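Effector protein hopAB2 (PDB 3HGL) elicits immunity in resistant tomato when recognised by host Pto and, in susceptible plants, suppresses programmed cell death as a virulence factor. Local coordinates at residues I48-Q51 with M56-H59; R31-M34 with A38-F41. All coordinates share one frame; numbering follows the deposited sequence.

Contact 1: I48-Q51 with M56-H59; sequences IFRQ and MPMH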
loop_
_atom_site.group_PDB
_atom_site.type_symbol
_atom_site.label_atom_id
_atom_site.label_comp_id
_atom_site.label_asym_id
_atom_site.label_seq_id
_atom_site.Cartn_x
_atom_site.Cartn_y
_atom_site.Cartn_z
ATOM N N ILE A 48 -0.595 7.881 -4.630
ATOM C CA ILE A 48 -1.478 7.508 -3.530
ATOM C C ILE A 48 -0.708 7.209 -2.244
ATOM O O ILE A 48 -1.013 7.764 -1.189
ATOM C CB ILE A 48 -2.339 6.281 -3.907
ATOM C CG1 ILE A 48 -3.324 6.673 -5.013
ATOM C CG2 ILE A 48 -3.078 5.753 -2.673
ATOM C CD1 ILE A 48 -4.159 5.525 -5.548
ATOM N N PHE A 49 0.295 6.342 -2.327
ATOM C CA PHE A 49 1.082 5.994 -1.147
ATOM C C PHE A 49 1.770 7.189 -0.482
ATOM O O PHE A 49 1.931 7.210 0.740
ATOM C CB PHE A 49 2.109 4.910 -1.498
ATOM C CG PHE A 49 1.527 3.517 -1.527
ATOM C CD1 PHE A 49 1.884 2.581 -0.560
ATOM C CD2 PHE A 49 0.603 3.152 -2.502
ATOM C CE1 PHE A 49 1.331 1.302 -0.561
ATOM C CE2 PHE A 49 0.039 1.871 -2.515
ATOM C CZ PHE A 49 0.404 0.945 -1.542
ATOM N N ARG A 50 2.172 8.185 -1.266
ATOM C CA ARG A 50 2.815 9.351 -0.670
ATOM C C ARG A 50 1.860 10.109 0.252
ATOM O O ARG A 50 2.293 10.754 1.203
ATOM C CB ARG A 50 3.369 10.279 -1.755
ATOM C CG ARG A 50 4.734 9.824 -2.257
ATOM C CD ARG A 50 5.297 10.722 -3.351
ATOM N NE ARG A 50 6.670 10.345 -3.686
ATOM C CZ ARG A 50 7.365 10.851 -4.700
ATOM N NH1 ARG A 50 6.819 11.763 -5.493
ATOM N NH2 ARG A 50 8.608 10.443 -4.921
ATOM N N GLN A 51 0.562 10.016 -0.024
ATOM C CA GLN A 51 -0.451 10.681 0.798
ATOM C C GLN A 51 -0.632 9.989 2.153
ATOM O O GLN A 51 -1.008 10.623 3.144
ATOM C CB GLN A 51 -1.804 10.670 0.078
ATOM C CG GLN A 51 -1.876 11.528 -1.164
ATOM C CD GLN A 51 -3.127 11.260 -1.984
ATOM O OE1 GLN A 51 -4.092 10.661 -1.498
ATOM N NE2 GLN A 51 -3.121 11.714 -3.233
HETATM N N MSE A 56 7.760 8.119 3.243
HETATM C CA MSE A 56 8.126 7.068 2.295
HETATM C C MSE A 56 9.198 7.415 1.254
HETATM O O MSE A 56 10.032 6.572 0.915
HETATM C CB MSE A 56 6.866 6.554 1.592
HETATM C CG MSE A 56 7.121 5.497 0.536
HETATM SE SE MSE A 56 7.479 6.247 -1.203
HETATM C CE MSE A 56 6.060 5.367 -2.184
ATOM N N PRO A 57 9.194 8.651 0.726
ATOM C CA PRO A 57 10.214 8.988 -0.274
ATOM C C PRO A 57 11.633 8.640 0.176
ATOM O O PRO A 57 12.419 8.070 -0.578
ATOM C CB PRO A 57 10.018 10.492 -0.467
ATOM C CG PRO A 57 8.539 10.652 -0.264
ATOM C CD PRO A 57 8.295 9.797 0.963
HETATM N N MSE A 58 11.949 8.978 1.417
HETATM C CA MSE A 58 13.273 8.701 1.955
HETATM C C MSE A 58 13.402 7.343 2.634
HETATM O O MSE A 58 14.380 6.637 2.425
HETATM C CB MSE A 58 13.669 9.785 2.961
HETATM C CG MSE A 58 14.859 9.417 3.840
HETATM SE SE MSE A 58 16.530 9.227 2.864
HETATM C CE MSE A 58 17.105 11.073 2.943
ATOM N N HIS A 59 12.402 6.979 3.433
ATOM C CA HIS A 59 12.454 5.739 4.200
ATOM C C HIS A 59 11.739 4.496 3.682
ATOM O O HIS A 59 11.984 3.395 4.183
ATOM C CB HIS A 59 11.964 6.016 5.621
ATOM C CG HIS A 59 12.731 7.096 6.317
ATOM N ND1 HIS A 59 12.475 8.437 6.123
ATOM C CD2 HIS A 59 13.769 7.034 7.186
ATOM C CE1 HIS A 59 13.322 9.153 6.843
ATOM N NE2 HIS A 59 14.117 8.326 7.497
#
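Met56 reaches Phe49 through a bent side chain: its CG lies opposite the backbone N (chi1 178°), and bends at chi2 (-88°) and again at chi3 bring the terminal CE toward helix 43-52. The residue was built as selenomethionine, and it is this methyl beyond the selenium that does the touching. Met56 CE rests 4.0 Å from Phe49 CB, so the selenoether methyl meets the root of the aromatic side chain and not its ring. From that root the phenyl group runs on into the interior, away from helix 56-59, to lie among Leu16 of helix 5-18, Ile61 and the stacked ring of Phe41. Between 48-51 and 56-59 the nearest CA atoms are those of Arg50 and Met56, 6.5 Å apart.

A second touch lies nearer the surface. The aliphatic part of Arg50 is extended through CG, CD and NE (chi3 173°), which brings NE beside Pro57, the guanidinium end then leading away from the ring. The two side chains cross obliquely, with Arg50 NE 3.9 Å from Pro57 CG. This approach is nonpolar on the proline side, and it covers an NE that has no hydrogen-bonding partner in the model. The contact therefore grades from a buried apolar pair to an exposed pairing of a guanidinium nitrogen with a proline ring, over 173 Å² of surface counted on both sides, and rests on van der Waals packing throughout.

Such an arrangement exemplifies packing between two helices joined by a short loop: helix 43-52 ends, a brief linker turns the chain sharply, and the one-turn helix 56-59 heads off in a new direction, its first two residues packed against the last turn of helix 43-52, within the five-helix, Pto-interacting domain of this effector.

Contact 2: R31-M34 with A38-F41; sequences RNAM and AVAF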
loop_
_atom_site.group_PDB
_atom_site.type_symbol
_atom_site.label_atom_id
_atom_site.label_comp_id
_atom_site.label_asym_id
_atom_site.label_seq_id
_atom_site.Cartn_x
_atom_site.Cartn_y
_atom_site.Cartn_z
ATOM N N ARG A 31 4.634 -5.776 -0.739
ATOM C CA ARG A 31 5.400 -6.883 -0.169
ATOM C C ARG A 31 6.895 -6.579 -0.314
ATOM O O ARG A 31 7.667 -6.764 0.629
ATOM C CB ARG A 31 5.054 -8.206 -0.871
ATOM C CG ARG A 31 5.906 -9.388 -0.402
ATOM C CD ARG A 31 5.471 -10.711 -1.040
ATOM N NE ARG A 31 4.064 -10.990 -0.772
ATOM C CZ ARG A 31 3.091 -10.863 -1.668
ATOM N NH1 ARG A 31 3.370 -10.471 -2.908
ATOM N NH2 ARG A 31 1.833 -11.090 -1.318
ATOM N N ASN A 32 7.297 -6.114 -1.494
ATOM C CA ASN A 32 8.699 -5.750 -1.743
ATOM C C ASN A 32 9.141 -4.642 -0.792
ATOM O O ASN A 32 10.205 -4.726 -0.172
ATOM C CB ASN A 32 8.881 -5.239 -3.173
ATOM C CG ASN A 32 8.988 -6.355 -4.188
ATOM O OD1 ASN A 32 8.737 -7.518 -3.886
ATOM N ND2 ASN A 32 9.362 -5.998 -5.409
ATOM N N ALA A 33 8.323 -3.599 -0.688
ATOM C CA ALA A 33 8.649 -2.468 0.177
ATOM C C ALA A 33 8.838 -2.900 1.622
ATOM O O ALA A 33 9.807 -2.505 2.274
ATOM C CB ALA A 33 7.557 -1.408 0.091
HETATM N N MSE A 34 7.908 -3.712 2.121
HETATM C CA MSE A 34 7.989 -4.175 3.497
HETATM C C MSE A 34 9.165 -5.109 3.760
HETATM O O MSE A 34 9.538 -5.321 4.911
HETATM C CB MSE A 34 6.664 -4.820 3.917
HETATM C CG MSE A 34 5.555 -3.771 4.051
HETATM SE SE MSE A 34 3.780 -4.451 4.374
HETATM C CE MSE A 34 3.962 -4.812 6.265
ATOM N N ALA A 38 14.058 -3.301 -3.450
ATOM C CA ALA A 38 13.896 -2.131 -4.303
ATOM C C ALA A 38 12.467 -2.235 -4.824
ATOM O O ALA A 38 11.965 -3.343 -5.035
ATOM C CB ALA A 38 14.885 -2.181 -5.463
ATOM N N VAL A 39 11.814 -1.094 -5.017
ATOM C CA VAL A 39 10.439 -1.073 -5.501
ATOM C C VAL A 39 10.253 -0.143 -6.694
ATOM O O VAL A 39 11.098 0.704 -6.978
ATOM C CB VAL A 39 9.474 -0.611 -4.388
ATOM C CG1 VAL A 39 9.520 -1.585 -3.229
ATOM C CG2 VAL A 39 9.858 0.797 -3.921
ATOM N N ALA A 40 9.137 -0.318 -7.390
ATOM C CA ALA A 40 8.811 0.517 -8.537
ATOM C C ALA A 40 7.293 0.661 -8.647
ATOM O O ALA A 40 6.652 0.100 -9.543
ATOM C CB ALA A 40 9.391 -0.080 -9.817
ATOM N N PHE A 41 6.718 1.410 -7.709
ATOM C CA PHE A 41 5.282 1.659 -7.704
ATOM C C PHE A 41 4.918 2.416 -8.970
ATOM O O PHE A 41 5.705 3.229 -9.459
ATOM C CB PHE A 41 4.893 2.506 -6.488
ATOM C CG PHE A 41 4.932 1.755 -5.192
ATOM C CD1 PHE A 41 3.920 0.853 -4.865
ATOM C CD2 PHE A 41 5.993 1.921 -4.313
ATOM C CE1 PHE A 41 3.969 0.124 -3.677
ATOM C CE2 PHE A 41 6.053 1.196 -3.121
ATOM C CZ PHE A 41 5.037 0.295 -2.803
#
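A loop that doubles back along the helix it has just left is the element seen here: after helix 23-35 the chain turns, and the extended segment 38-41 sets Val39 and Phe41 against Asn32 and Ala33. Val39 makes most of the contact from the loop side. With its CG1 anti to its own carbonyl carbon (chi1 -62°), that single methyl is directed at the helix backbone, where it comes 3.5 Å from Ala33 N and 3.6 Å from Ala33 CA. The same methyl also lies 3.7 Å from Asn32 CB and 3.9 Å from Ala33 CB, so that it touches both residues of the helix.

On one side of Val39, the amide of Asn32 approaches the loop backbone, but Asn32 ND2 stays 3.7 Å from Ala38 O, too long to count as a hydrogen bond. On the other, the phenyl ring of Phe41 comes in edge-on: Ala33 CB sits near the ring plane, 4.2 Å from Phe41 CZ. The small methyl of Ala33 thus serves both loop side chains.

Neither segment buries this surface deeply. Met34 turns from the loop to pack on Ala68, Ile69 and Arg72 of helix 66-80, whereas Phe41 carries the loop inward, stacking on Phe49 just before the chain enters helix 43-52.

The two contacts follow each other in the chain, contact 2 closing before contact 1 opens, yet their centres lie only 11 Å apart and they touch directly. Phe41 is the shared piece. Its ring lies 4.2 Å from Phe49, measured from Phe41 CE1 to Phe49 CZ, and 4.1 Å from the selenomethionine methyl, from Phe41 CD2 to Met56 CE. Ile61 adds a second bridge, touching Ala33 of contact 2 as well as Phe49 and Met56 of contact 1. Two local turns of the chain are thereby joined into one apolar cluster. Both belong to the host-recognition region that interacts with Pto, which spans the entire construct.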